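Local structure of DegV family protein (3FDJ) at residues A[130-135]-A[140-145]; A[122-127]-A[147-152]; A[21-26]-A[69-74]; A[63-68]-A[95-100]; A[11-16]-A[260-265]. The protein is of unknown function, but belongs to the DegV family, whose characterised relatives bind fatty acids in a cleft between two domains. All blocks are in the same frame, centred on the assembly; numbering follows the deposited sequence.

Interaction 1 (A[130-135]-A[140-145]); sequences QQMIEE and EEIDGA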
# COMPACT_ATOMS: atom_id res chain seq x y z
N GLN A 130 1.50 -15.03 5.44
CA GLN A 130 1.11 -15.55 6.73
C GLN A 130 0.34 -16.86 6.61
O GLN A 130 0.66 -17.84 7.30
CB GLN A 130 0.26 -14.54 7.49
CG GLN A 130 -0.40 -15.12 8.74
CD GLN A 130 -1.14 -14.08 9.53
OE1 GLN A 130 -1.32 -12.95 9.07
NE2 GLN A 130 -1.55 -14.44 10.74
N GLN A 131 -0.66 -16.89 5.74
CA GLN A 131 -1.44 -18.10 5.51
C GLN A 131 -0.57 -19.31 5.10
O GLN A 131 -0.74 -20.42 5.61
CB GLN A 131 -2.52 -17.87 4.45
CG GLN A 131 -3.48 -19.03 4.33
CD GLN A 131 -4.54 -18.80 3.30
OE1 GLN A 131 -5.27 -17.80 3.36
NE2 GLN A 131 -4.61 -19.70 2.32
N MSE A 132 0.38 -19.09 4.19
CA MSE A 132 1.24 -20.18 3.75
C MSE A 132 2.18 -20.66 4.84
O MSE A 132 2.41 -21.87 4.99
CB MSE A 132 2.00 -19.79 2.48
CG MSE A 132 1.07 -19.69 1.28
SE MSE A 132 2.16 -19.45 -0.35
CE MSE A 132 2.43 -17.80 -0.18
N ILE A 133 2.70 -19.73 5.63
CA ILE A 133 3.50 -20.07 6.79
C ILE A 133 2.68 -20.91 7.78
O ILE A 133 3.17 -21.93 8.29
CB ILE A 133 4.07 -18.81 7.47
CG1 ILE A 133 5.10 -18.16 6.56
CG2 ILE A 133 4.70 -19.15 8.85
CD1 ILE A 133 5.55 -16.76 7.00
N GLU A 134 1.43 -20.52 8.02
CA GLU A 134 0.56 -21.26 8.94
C GLU A 134 0.18 -22.63 8.40
O GLU A 134 -0.08 -23.56 9.17
CB GLU A 134 -0.69 -20.44 9.25
CG GLU A 134 -0.36 -19.18 10.02
CD GLU A 134 -1.57 -18.31 10.27
OE1 GLU A 134 -2.57 -18.43 9.53
OE2 GLU A 134 -1.51 -17.49 11.22
N GLU A 135 0.14 -22.76 7.08
CA GLU A 135 -0.11 -24.05 6.43
C GLU A 135 1.11 -24.99 6.49
O GLU A 135 0.99 -26.15 6.12
CB GLU A 135 -0.54 -23.84 4.96
CG GLU A 135 -1.97 -23.34 4.81
CD GLU A 135 -2.27 -22.76 3.42
OE1 GLU A 135 -1.36 -22.62 2.58
OE2 GLU A 135 -3.46 -22.41 3.19
N GLU A 140 11.24 -21.96 0.58
CA GLU A 140 11.40 -22.05 -0.86
C GLU A 140 10.06 -22.22 -1.58
O GLU A 140 9.85 -21.65 -2.65
CB GLU A 140 12.36 -23.17 -1.23
CG GLU A 140 13.80 -22.93 -0.74
CD GLU A 140 14.02 -23.19 0.75
OE1 GLU A 140 13.16 -23.83 1.46
OE2 GLU A 140 15.09 -22.71 1.21
N GLU A 141 9.13 -22.93 -0.97
CA GLU A 141 7.79 -23.08 -1.54
C GLU A 141 7.05 -21.75 -1.58
O GLU A 141 6.40 -21.41 -2.57
CB GLU A 141 6.97 -24.12 -0.77
CG GLU A 141 7.54 -25.52 -0.86
CD GLU A 141 6.88 -26.57 0.04
OE1 GLU A 141 6.34 -26.22 1.13
OE2 GLU A 141 6.97 -27.77 -0.32
N ILE A 142 7.16 -21.01 -0.47
CA ILE A 142 6.47 -19.74 -0.33
C ILE A 142 7.07 -18.72 -1.29
O ILE A 142 6.36 -17.98 -1.98
CB ILE A 142 6.55 -19.21 1.12
CG1 ILE A 142 5.87 -20.18 2.08
CG2 ILE A 142 5.95 -17.81 1.21
CD1 ILE A 142 6.18 -19.91 3.58
N ASP A 143 8.40 -18.72 -1.37
CA ASP A 143 9.13 -17.77 -2.20
C ASP A 143 8.70 -17.91 -3.67
O ASP A 143 8.54 -16.93 -4.34
CB ASP A 143 10.63 -17.99 -2.03
CG ASP A 143 11.49 -16.99 -2.80
OD1 ASP A 143 11.01 -15.89 -3.13
OD2 ASP A 143 12.67 -17.31 -3.05
N GLY A 144 8.52 -19.13 -4.14
CA GLY A 144 8.02 -19.37 -5.51
C GLY A 144 6.56 -18.98 -5.70
O GLY A 144 6.19 -18.33 -6.67
N ALA A 145 5.75 -19.37 -4.74
CA ALA A 145 4.30 -19.33 -4.90
C ALA A 145 3.71 -17.94 -4.76
O ALA A 145 2.66 -17.66 -5.37
CB ALA A 145 3.63 -20.30 -3.94
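Met132 and Ile142 face each other across a helical hairpin: helix 120-134 turns back through a short loop into helix 139-150, and the two local axes, 10.3 Å apart, run nearly antiparallel at 150°. Met132, built as selenomethionine, runs past Ile142 in the opposite direction. Its CB rests 3.9 Å from Ile142 CG1. CG leaves beside the backbone N, anti to the carbonyl carbon (chi1 -70°), which sends the chain toward the second helix. The selenium, SE, then comes to 4.0 Å from Ala145 CB, one turn further along that helix. A bend at chi3 (-81°) folds the terminal CE back, and this methyl ends 3.8 Å from Ile142 CG2. The long, unbranched chain can therefore touch two successive turns, whereas the branched Ile142 meets Met132 with CG1 and CG2 and Ile133 with CD1, and Ala145 is small enough to let the bulky SE lie over it. Lys137 in the connecting loop also packs on Met132 and Ile142, and Phe79 of strand 77-82 meets Ile142 from the sheet. Away from this contact, Gln130 NE2 donates to Glu134 OE2 from above the carboxylate plane and also bonds to Arg18 O. Ile133 and Ile142 cross at about a right angle, with Ile133 CG1 set 3.6 Å from Ile142 CD1.

Interaction 2 (A[122-127]-A[147-152]); sequences MRIILE and DAYMQK
Apolar packing reinforced by a bridging water joins Ile124 and Ile125 to Tyr149 and Met150, at the open end of the hairpin made by helices 120-134 and 139-150. Ile124 offers its CG2 methyl to the edge of the tyrosine ring, in the ring plane, 3.8 Å from Tyr149 CE2 and 3.4 Å from Tyr149 OH. The ring gets there because chi1 of Tyr149 is 175°, with CG pointing away from the backbone N, so that it reaches across between the helices. Water 1 lies beside this contact and donates to both sides, 2.8 Å from Ile124 O and 2.8 Å from Tyr149 OH. The same hydroxyl is hydrogen-bonded to Glu276 OE2, so a phenol suits the place: its ring is apolar enough for isoleucine, its tip polar enough for water and carboxylate. A phenylalanine here would probably keep the methyl contact but leave the water without one acceptor and Glu276 without its hydroxyl mate. Helix 120-134 belongs to the alpha/beta domain built on the sheet of strands 5-9, 21-30, 77-82 and 109-114, and Ile125 packs on Val81 of that sheet while Ile124 touches Arg227 of the second sheet. Met150, built as selenomethionine, lays its CG 3.7 Å from both Ile125 CG1 and Ile125 CD1, and its SE 4.0 Å from that same CD1. On another side of the first helix, Arg123 NE forms a salt bridge with Glu127 OE2 at 2.9 Å, one turn apart; Glu127 OE1 pairs in addition with Lys225 and Arg227.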
# COMPACT_ATOMS: atom_id res chain seq x y z
N MSE A 122 -0.18 -4.60 -0.68
CA MSE A 122 0.92 -5.06 0.21
C MSE A 122 0.32 -5.84 1.37
O MSE A 122 0.83 -6.91 1.72
CB MSE A 122 1.76 -3.88 0.73
CG MSE A 122 2.50 -3.13 -0.36
SE MSE A 122 3.41 -1.60 0.35
CE MSE A 122 4.74 -2.56 1.50
N ARG A 123 -0.78 -5.34 1.95
CA ARG A 123 -1.45 -6.09 3.02
C ARG A 123 -1.90 -7.48 2.58
O ARG A 123 -1.67 -8.45 3.31
CB ARG A 123 -2.63 -5.31 3.62
CG ARG A 123 -3.24 -6.03 4.76
CD ARG A 123 -4.27 -5.21 5.47
NE ARG A 123 -4.82 -6.02 6.55
CZ ARG A 123 -5.41 -5.53 7.63
NH1 ARG A 123 -5.58 -4.21 7.81
NH2 ARG A 123 -5.82 -6.38 8.56
N ILE A 124 -2.53 -7.58 1.41
CA ILE A 124 -2.97 -8.87 0.88
C ILE A 124 -1.78 -9.83 0.68
O ILE A 124 -1.88 -11.02 0.98
CB ILE A 124 -3.82 -8.69 -0.40
CG1 ILE A 124 -5.21 -8.19 0.00
CG2 ILE A 124 -3.96 -10.00 -1.18
CD1 ILE A 124 -6.22 -8.03 -1.16
N ILE A 125 -0.68 -9.33 0.16
CA ILE A 125 0.53 -10.14 0.03
C ILE A 125 0.99 -10.67 1.40
O ILE A 125 1.23 -11.86 1.58
CB ILE A 125 1.64 -9.37 -0.70
CG1 ILE A 125 1.21 -9.11 -2.14
CG2 ILE A 125 2.97 -10.13 -0.65
CD1 ILE A 125 2.05 -8.06 -2.90
N LEU A 126 1.09 -9.77 2.37
CA LEU A 126 1.53 -10.13 3.73
C LEU A 126 0.62 -11.19 4.33
O LEU A 126 1.11 -12.16 4.94
CB LEU A 126 1.57 -8.90 4.62
CG LEU A 126 2.73 -7.97 4.34
CD1 LEU A 126 2.43 -6.59 4.92
CD2 LEU A 126 4.02 -8.54 4.93
N GLU A 127 -0.69 -11.03 4.14
CA GLU A 127 -1.63 -12.01 4.66
C GLU A 127 -1.51 -13.38 3.99
O GLU A 127 -1.77 -14.41 4.62
CB GLU A 127 -3.06 -11.50 4.58
CG GLU A 127 -3.36 -10.32 5.51
CD GLU A 127 -4.81 -9.90 5.43
OE1 GLU A 127 -5.66 -10.78 5.16
OE2 GLU A 127 -5.10 -8.71 5.64
N ASP A 147 4.68 -15.05 -5.86
CA ASP A 147 4.64 -14.30 -7.14
C ASP A 147 3.50 -14.74 -8.05
O ASP A 147 2.90 -13.92 -8.75
CB ASP A 147 5.97 -14.38 -7.85
CG ASP A 147 7.08 -13.88 -6.98
OD1 ASP A 147 7.39 -12.66 -7.06
OD2 ASP A 147 7.59 -14.67 -6.16
N ALA A 148 3.17 -16.02 -8.02
CA ALA A 148 2.03 -16.52 -8.78
C ALA A 148 0.71 -15.97 -8.21
O ALA A 148 -0.18 -15.56 -8.97
CB ALA A 148 2.02 -18.05 -8.76
N TYR A 149 0.60 -15.98 -6.89
CA TYR A 149 -0.56 -15.45 -6.16
C TYR A 149 -0.80 -13.96 -6.48
O TYR A 149 -1.95 -13.53 -6.71
CB TYR A 149 -0.38 -15.68 -4.65
CG TYR A 149 -1.47 -15.06 -3.82
CD1 TYR A 149 -2.65 -15.74 -3.59
CD2 TYR A 149 -1.35 -13.77 -3.32
CE1 TYR A 149 -3.69 -15.16 -2.84
CE2 TYR A 149 -2.35 -13.18 -2.57
CZ TYR A 149 -3.52 -13.87 -2.32
OH TYR A 149 -4.54 -13.31 -1.59
N MSE A 150 0.29 -13.20 -6.54
CA MSE A 150 0.22 -11.76 -6.83
C MSE A 150 -0.39 -11.42 -8.20
O MSE A 150 -1.01 -10.37 -8.39
CB MSE A 150 1.62 -11.16 -6.71
CG MSE A 150 2.03 -10.96 -5.27
SE MSE A 150 3.97 -10.76 -5.12
CE MSE A 150 4.20 -9.20 -6.21
N GLN A 151 -0.22 -12.32 -9.15
CA GLN A 151 -0.81 -12.12 -10.47
C GLN A 151 -2.33 -12.08 -10.40
O GLN A 151 -2.95 -11.51 -11.32
CB GLN A 151 -0.32 -13.22 -11.43
CG GLN A 151 1.15 -13.08 -11.72
CD GLN A 151 1.67 -14.06 -12.76
OE1 GLN A 151 1.07 -15.10 -13.04
NE2 GLN A 151 2.82 -13.73 -13.31
N LYS A 152 -2.91 -12.69 -9.37
CA LYS A 152 -4.36 -12.75 -9.16
C LYS A 152 -4.80 -11.75 -8.09
O LYS A 152 -5.69 -12.04 -7.26
CB LYS A 152 -4.80 -14.17 -8.77
CG LYS A 152 -4.44 -15.22 -9.78
CD LYS A 152 -4.92 -16.61 -9.35
CE LYS A 152 -4.79 -17.61 -10.48
NZ LYS A 152 -5.62 -17.23 -11.68
O HOH W 1 -4.06 -12.69 1.13

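Interaction 3 (A[21-26]-A[69-74]); sequences VFKAVP and LEAFGD
With chi1 at -173°, Val25 turns CG1 anti to its backbone N and leaves CG2 beside that N, where the methyl meets Ala71 CB. Lys23, two residues earlier on the same strand and with CG likewise anti to its backbone N (chi1 -169°), lays CG against the same alanine; the bend at chi2 (74°) then redirects the rest of the chain. Ala71 CB thus sits against two strand side chains at once, 3.4 Å from Val25 CG2 and 3.8 Å from Lys23 CG. The first of these is tighter than ordinary van der Waals contact, a close fit that suits the small alanine side chain. Here helix 65-72 packs on one face of the mixed sheet of an alpha/beta layered domain, over strand 21-30, which runs parallel to strand 5-9. Alternation along the strand sorts its residues: Lys23 and Val25 point toward the helix, while Phe22 and Ala24 point away. Val25, beta-branched and buried, suits a strand under a helix, and it also packs on Val7 and Pro63. Lys23 serves the margin, its aliphatic part covering Ala71 while NZ extends outward to 5.0 Å from Glu70 OE1, oppositely charged but not in contact. Ala71 O accepts a hydrogen bond from Arg5 NH1.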
# COMPACT_ATOMS: atom_id res chain seq x y z
N VAL A 21 5.15 -12.96 13.30
CA VAL A 21 6.22 -12.05 13.63
C VAL A 21 6.28 -11.06 12.47
O VAL A 21 6.54 -11.45 11.33
CB VAL A 21 7.56 -12.75 13.75
CG1 VAL A 21 8.67 -11.73 14.03
CG2 VAL A 21 7.51 -13.83 14.84
N PHE A 22 6.05 -9.79 12.76
CA PHE A 22 5.94 -8.76 11.73
C PHE A 22 6.50 -7.44 12.22
O PHE A 22 6.23 -7.03 13.35
CB PHE A 22 4.49 -8.56 11.33
CG PHE A 22 4.29 -7.39 10.40
CD1 PHE A 22 4.61 -7.52 9.05
CD2 PHE A 22 3.86 -6.17 10.88
CE1 PHE A 22 4.49 -6.43 8.18
CE2 PHE A 22 3.75 -5.07 10.02
CZ PHE A 22 4.03 -5.21 8.68
N LYS A 23 7.23 -6.77 11.35
CA LYS A 23 7.73 -5.44 11.63
C LYS A 23 7.57 -4.50 10.44
O LYS A 23 8.02 -4.82 9.33
CB LYS A 23 9.22 -5.55 11.97
CG LYS A 23 9.77 -4.29 12.51
CD LYS A 23 9.30 -4.06 13.93
CE LYS A 23 9.60 -2.66 14.39
NZ LYS A 23 11.06 -2.52 14.65
N ALA A 24 6.97 -3.34 10.70
CA ALA A 24 6.87 -2.27 9.69
C ALA A 24 8.08 -1.33 9.80
O ALA A 24 8.54 -1.03 10.90
CB ALA A 24 5.55 -1.48 9.85
N VAL A 25 8.58 -0.89 8.66
CA VAL A 25 9.73 -0.02 8.58
C VAL A 25 9.29 1.35 8.03
O VAL A 25 8.86 1.46 6.88
CB VAL A 25 10.83 -0.63 7.72
CG1 VAL A 25 12.08 0.24 7.80
CG2 VAL A 25 11.13 -2.08 8.20
N PRO A 26 9.39 2.40 8.84
CA PRO A 26 8.81 3.69 8.49
C PRO A 26 9.50 4.42 7.37
O PRO A 26 10.73 4.52 7.35
CB PRO A 26 8.98 4.52 9.77
CG PRO A 26 9.58 3.70 10.75
CD PRO A 26 9.94 2.39 10.21
N LEU A 69 17.88 -3.07 8.72
CA LEU A 69 18.65 -4.06 9.48
C LEU A 69 18.07 -4.28 10.86
O LEU A 69 17.97 -5.41 11.31
CB LEU A 69 20.13 -3.65 9.57
CG LEU A 69 20.88 -3.70 8.24
CD1 LEU A 69 22.32 -3.17 8.44
CD2 LEU A 69 20.91 -5.13 7.67
N GLU A 70 17.65 -3.19 11.51
CA GLU A 70 17.00 -3.29 12.81
C GLU A 70 15.75 -4.16 12.69
O GLU A 70 15.51 -5.03 13.52
CB GLU A 70 16.63 -1.90 13.33
CG GLU A 70 16.01 -1.89 14.72
CD GLU A 70 15.73 -0.49 15.25
OE1 GLU A 70 15.13 0.34 14.52
OE2 GLU A 70 16.08 -0.23 16.42
N ALA A 71 14.98 -3.98 11.62
CA ALA A 71 13.73 -4.71 11.44
C ALA A 71 13.93 -6.19 11.15
O ALA A 71 13.07 -7.01 11.45
CB ALA A 71 12.89 -4.09 10.34
N PHE A 72 15.05 -6.53 10.50
CA PHE A 72 15.34 -7.92 10.19
C PHE A 72 15.67 -8.68 11.46
O PHE A 72 15.47 -9.88 11.55
CB PHE A 72 16.52 -8.06 9.22
CG PHE A 72 16.31 -7.45 7.84
CD1 PHE A 72 15.06 -7.12 7.34
CD2 PHE A 72 17.41 -7.27 7.00
CE1 PHE A 72 14.91 -6.58 6.07
CE2 PHE A 72 17.26 -6.74 5.73
CZ PHE A 72 15.99 -6.38 5.27
N GLY A 73 16.22 -7.97 12.44
CA GLY A 73 16.59 -8.56 13.71
C GLY A 73 17.71 -9.56 13.51
O GLY A 73 18.78 -9.22 12.98
N ASP A 74 17.47 -10.79 13.92
CA ASP A 74 18.46 -11.84 13.70
C ASP A 74 17.81 -13.14 13.21
O ASP A 74 18.33 -14.24 13.41
CB ASP A 74 19.34 -12.03 14.94
CG ASP A 74 18.69 -12.85 16.00
OD1 ASP A 74 17.46 -12.70 16.19
OD2 ASP A 74 19.42 -13.66 16.63

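Interaction 4 (A[63-68]-A[95-100]); sequences PGIDAW and MAARAV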
# COMPACT_ATOMS: atom_id res chain seq x y z
N PRO A 63 13.24 4.18 3.71
CA PRO A 63 13.97 3.94 4.96
C PRO A 63 15.48 3.79 4.75
O PRO A 63 15.91 3.36 3.69
CB PRO A 63 13.41 2.59 5.43
CG PRO A 63 12.12 2.41 4.68
CD PRO A 63 12.38 3.05 3.36
N GLY A 64 16.24 4.14 5.77
CA GLY A 64 17.68 3.91 5.76
C GLY A 64 18.03 2.44 5.88
O GLY A 64 17.25 1.63 6.41
N ILE A 65 19.22 2.08 5.40
CA ILE A 65 19.68 0.71 5.53
C ILE A 65 19.67 0.26 6.99
O ILE A 65 19.31 -0.89 7.28
CB ILE A 65 21.07 0.50 4.84
CG1 ILE A 65 20.88 0.58 3.31
CG2 ILE A 65 21.70 -0.86 5.31
CD1 ILE A 65 22.14 0.74 2.40
N ASP A 66 20.02 1.16 7.91
CA ASP A 66 20.03 0.84 9.34
C ASP A 66 18.65 0.45 9.88
O ASP A 66 18.53 -0.46 10.69
CB ASP A 66 20.59 2.01 10.17
CG ASP A 66 22.11 2.14 10.08
OD1 ASP A 66 22.79 1.13 9.83
OD2 ASP A 66 22.62 3.26 10.26
N ALA A 67 17.60 1.14 9.42
CA ALA A 67 16.22 0.82 9.83
C ALA A 67 15.79 -0.55 9.34
O ALA A 67 15.12 -1.31 10.06
CB ALA A 67 15.25 1.89 9.31
N TRP A 68 16.15 -0.89 8.10
CA TRP A 68 15.88 -2.24 7.60
C TRP A 68 16.60 -3.28 8.45
O TRP A 68 16.00 -4.27 8.84
CB TRP A 68 16.30 -2.40 6.16
CG TRP A 68 15.46 -1.70 5.14
CD1 TRP A 68 15.85 -0.65 4.34
CD2 TRP A 68 14.13 -2.02 4.75
NE1 TRP A 68 14.83 -0.30 3.49
CE2 TRP A 68 13.76 -1.12 3.72
CE3 TRP A 68 13.20 -2.97 5.17
CZ2 TRP A 68 12.50 -1.14 3.13
CZ3 TRP A 68 11.96 -2.98 4.57
CH2 TRP A 68 11.63 -2.09 3.55
N MSE A 95 16.89 -4.08 -0.84
CA MSE A 95 17.91 -4.94 -1.47
C MSE A 95 19.31 -4.63 -0.95
O MSE A 95 20.11 -5.54 -0.72
CB MSE A 95 17.87 -4.85 -2.99
CG MSE A 95 16.63 -5.42 -3.62
SE MSE A 95 16.63 -7.35 -3.47
CE MSE A 95 18.07 -7.83 -4.69
N ALA A 96 19.60 -3.35 -0.74
CA ALA A 96 20.88 -2.95 -0.18
C ALA A 96 21.05 -3.48 1.25
O ALA A 96 22.12 -3.98 1.64
CB ALA A 96 21.02 -1.40 -0.24
N ALA A 97 19.99 -3.39 2.04
CA ALA A 97 20.01 -3.91 3.41
C ALA A 97 20.14 -5.44 3.42
O ALA A 97 20.85 -5.99 4.26
CB ALA A 97 18.75 -3.43 4.17
N ARG A 98 19.46 -6.12 2.50
CA ARG A 98 19.56 -7.58 2.38
C ARG A 98 21.01 -7.98 2.12
O ARG A 98 21.50 -8.96 2.67
CB ARG A 98 18.68 -8.09 1.24
CG ARG A 98 18.84 -9.54 0.89
CD ARG A 98 17.90 -9.97 -0.19
NE ARG A 98 18.17 -11.33 -0.61
CZ ARG A 98 19.05 -11.71 -1.53
NH1 ARG A 98 19.81 -10.83 -2.18
NH2 ARG A 98 19.19 -13.00 -1.80
N ALA A 99 21.68 -7.20 1.27
CA ALA A 99 23.07 -7.47 0.91
C ALA A 99 23.97 -7.48 2.15
O ALA A 99 24.83 -8.36 2.30
CB ALA A 99 23.55 -6.43 -0.10
N VAL A 100 23.82 -6.46 2.98
CA VAL A 100 24.57 -6.37 4.22
C VAL A 100 24.17 -7.50 5.17
O VAL A 100 25.02 -8.16 5.79
CB VAL A 100 24.34 -4.99 4.89
CG1 VAL A 100 24.95 -4.98 6.30
CG2 VAL A 100 24.94 -3.85 3.98
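Ile65, Trp68, Ala96 and Ala97 make a purely apolar contact between the start of helix 65-72 and the middle of helix 90-102, two neighbouring helices of the alpha/beta domain. Among the aliphatic contacts, the two arms of Ile65 divide the work: CD1 reaches Ala96 CB at 3.6 Å, while CG2 lies 4.1 Å from Ala97 CB. The first torsion (chi1 -70°) puts CG1 beside the backbone N and CG2 beside the carbonyl carbon, so the branches spread over adjacent residues of the facing helix. In the closest approach, Trp68 CB lies 3.3 Å from Ala97 CB. Trp68 CG follows, 3.8 Å from Ala97 CB. The backbones come together here too, Ile65 CA and Ala97 CA being the nearest such pair.

Aromatic packing adds Pro63, whose CB stands 3.7 Å above one face of the Trp68 ring, offset toward its rim, and Val25 of the sheet touches the indole as well. Polar bonds belong to the surroundings: Trp68 NE1 is hydrogen-bonded to Ser93 OG of helix 90-102, and Gly64 is the N-cap of helix 65-72. With no hydrogen bond between them, the two segments are held by van der Waals packing and shape: alanines on one helix let the other approach closely, and the bulky isoleucine and tryptophan cover the surface those methyls offer.

Interaction 5 (A[11-16]-A[260-265]); sequences ACDIKE and GLCSYY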
# COMPACT_ATOMS: atom_id res chain seq x y z
N ALA A 11 4.23 1.85 3.98
CA ALA A 11 3.17 1.98 2.96
C ALA A 11 2.14 0.85 3.05
O ALA A 11 1.08 0.96 2.43
CB ALA A 11 3.74 2.06 1.57
N CYS A 12 2.42 -0.20 3.82
CA CYS A 12 1.44 -1.28 4.03
C CYS A 12 0.32 -0.89 5.00
O CYS A 12 -0.66 -1.62 5.12
CB CYS A 12 2.14 -2.55 4.51
SG CYS A 12 2.69 -2.47 6.19
N ASP A 13 0.47 0.26 5.67
CA ASP A 13 -0.54 0.85 6.57
C ASP A 13 -0.73 0.12 7.92
O ASP A 13 -1.51 0.60 8.76
CB ASP A 13 -1.93 1.00 5.90
CG ASP A 13 -1.90 1.76 4.56
OD1 ASP A 13 -1.37 2.89 4.53
OD2 ASP A 13 -2.46 1.23 3.55
N ILE A 14 -0.05 -1.00 8.14
CA ILE A 14 -0.28 -1.81 9.35
C ILE A 14 1.00 -1.92 10.15
O ILE A 14 2.11 -1.72 9.62
CB ILE A 14 -0.87 -3.21 9.04
CG1 ILE A 14 0.04 -4.04 8.15
CG2 ILE A 14 -2.23 -3.03 8.36
CD1 ILE A 14 -0.29 -5.53 8.11
N LYS A 15 0.81 -2.20 11.44
CA LYS A 15 1.91 -2.33 12.40
C LYS A 15 2.01 -3.72 13.02
O LYS A 15 3.03 -4.03 13.64
CB LYS A 15 1.76 -1.29 13.51
CG LYS A 15 2.45 0.05 13.24
CD LYS A 15 1.59 1.02 12.46
CE LYS A 15 2.29 2.38 12.32
NZ LYS A 15 1.72 3.17 11.19
N GLU A 16 0.98 -4.54 12.87
CA GLU A 16 0.94 -5.90 13.38
C GLU A 16 0.19 -6.83 12.44
O GLU A 16 -0.63 -6.40 11.62
CB GLU A 16 0.27 -5.94 14.77
CG GLU A 16 -1.23 -5.61 14.74
CD GLU A 16 -1.93 -5.77 16.10
OE1 GLU A 16 -1.41 -6.52 16.96
OE2 GLU A 16 -3.01 -5.14 16.28
N GLY A 260 0.74 6.89 7.43
CA GLY A 260 1.27 8.21 7.09
C GLY A 260 1.61 8.39 5.61
O GLY A 260 1.21 9.36 5.00
N LEU A 261 2.34 7.44 5.05
CA LEU A 261 2.80 7.53 3.67
C LEU A 261 1.62 7.51 2.72
O LEU A 261 1.49 8.36 1.83
CB LEU A 261 3.74 6.35 3.36
CG LEU A 261 4.48 6.36 2.02
CD1 LEU A 261 3.58 5.97 0.86
CD2 LEU A 261 5.16 7.73 1.79
N CYS A 262 0.73 6.54 2.88
CA CYS A 262 -0.45 6.48 2.04
C CYS A 262 -1.37 7.68 2.26
O CYS A 262 -1.96 8.17 1.30
CB CYS A 262 -1.20 5.16 2.19
SG CYS A 262 -0.30 3.74 1.40
N SER A 263 -1.44 8.21 3.47
CA SER A 263 -2.25 9.41 3.74
C SER A 263 -1.68 10.62 3.01
O SER A 263 -2.42 11.42 2.46
CB SER A 263 -2.39 9.68 5.24
OG SER A 263 -3.15 8.65 5.89
N TYR A 264 -0.35 10.72 2.96
CA TYR A 264 0.31 11.82 2.25
C TYR A 264 -0.02 11.79 0.74
O TYR A 264 -0.39 12.82 0.18
CB TYR A 264 1.83 11.80 2.49
CG TYR A 264 2.58 12.82 1.69
CD1 TYR A 264 2.60 14.15 2.09
CD2 TYR A 264 3.24 12.48 0.51
CE1 TYR A 264 3.24 15.11 1.34
CE2 TYR A 264 3.92 13.46 -0.25
CZ TYR A 264 3.91 14.77 0.18
OH TYR A 264 4.54 15.77 -0.53
N TYR A 265 0.12 10.63 0.11
CA TYR A 265 -0.02 10.53 -1.34
C TYR A 265 -1.45 10.34 -1.83
O TYR A 265 -1.80 10.82 -2.91
CB TYR A 265 0.89 9.42 -1.88
CG TYR A 265 2.33 9.86 -2.05
CD1 TYR A 265 2.66 10.91 -2.92
CD2 TYR A 265 3.37 9.26 -1.32
CE1 TYR A 265 3.98 11.33 -3.07
CE2 TYR A 265 4.69 9.67 -1.49
CZ TYR A 265 4.98 10.70 -2.36
OH TYR A 265 6.28 11.14 -2.51
O HOH W 2 0.95 4.35 4.85
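Asp13 and Ala11 meet Cys262 where the loop after strand 5-9, in the first alpha/beta domain of the two-domain DegV fold, touches the start of helix 260-266, which follows strand 253-257 of the second sheet. The tight part centres on the cysteine. Its SG, anti to the carbonyl carbon (chi1 -72°), comes within 3.3 Å of Ala11 O and 3.4 Å of Asp13 OD1, while Cys262 CB lies 3.3 Å from that same OD1. A small, weakly polar side chain suits this spot, wedged between a carbonyl and a carboxylate. Asp13 turns OD1 to the beginning of the helix, where Gly259 N donates to it. An alanine in place of Asp13 would probably leave Gly259 N without this acceptor and the cysteine with a gap along one side. The looser part is apolar: Ala11 CB touches Leu261 CD1 at 4.0 Å, a single methyl pair, and the leucine side chain also lies about 4 Å from a bound hexaethylene glycol. That molecule probably came from the crystallisation liquor, but a long, flexible chain there is consistent with the interdomain cleft that holds fatty acids in relatives. Asp38 fixes the helix start from another side, accepting from Gly260 N and Leu261 N. Further out, Lys15 makes a weak, long ion pair with Asp38. Water 2 bridges loop and helix, 2.8 Å from Asp13 OD1 and accepting from Cys262 N at 3.0 Å.

Interactions 1 and 2 are the two ends of one helical hairpin, their centres 11 Å apart, while interactions 3 and 4 share helix 65-72 and lie 10 Å apart, with Val25 CG2 3.8 Å from Trp68 CE3. The pairs cover opposite faces of the first sheet: Phe22, pointing away from helix 65-72, brings CE1 within 3.9 Å of Leu126 CD1 in helix 120-134. Interaction 5 joins the domain of the first sheet to that of the second. Its loop touches interaction 2 through Met122 SE, 3.9 Å from Cys12 N, and interaction 3 through Ala24 and Phe22. Of the five, it is the one beside the bound hexaethylene glycol; the sodium site, at Lys160, Ala179 and Ile184, uses none of these segments.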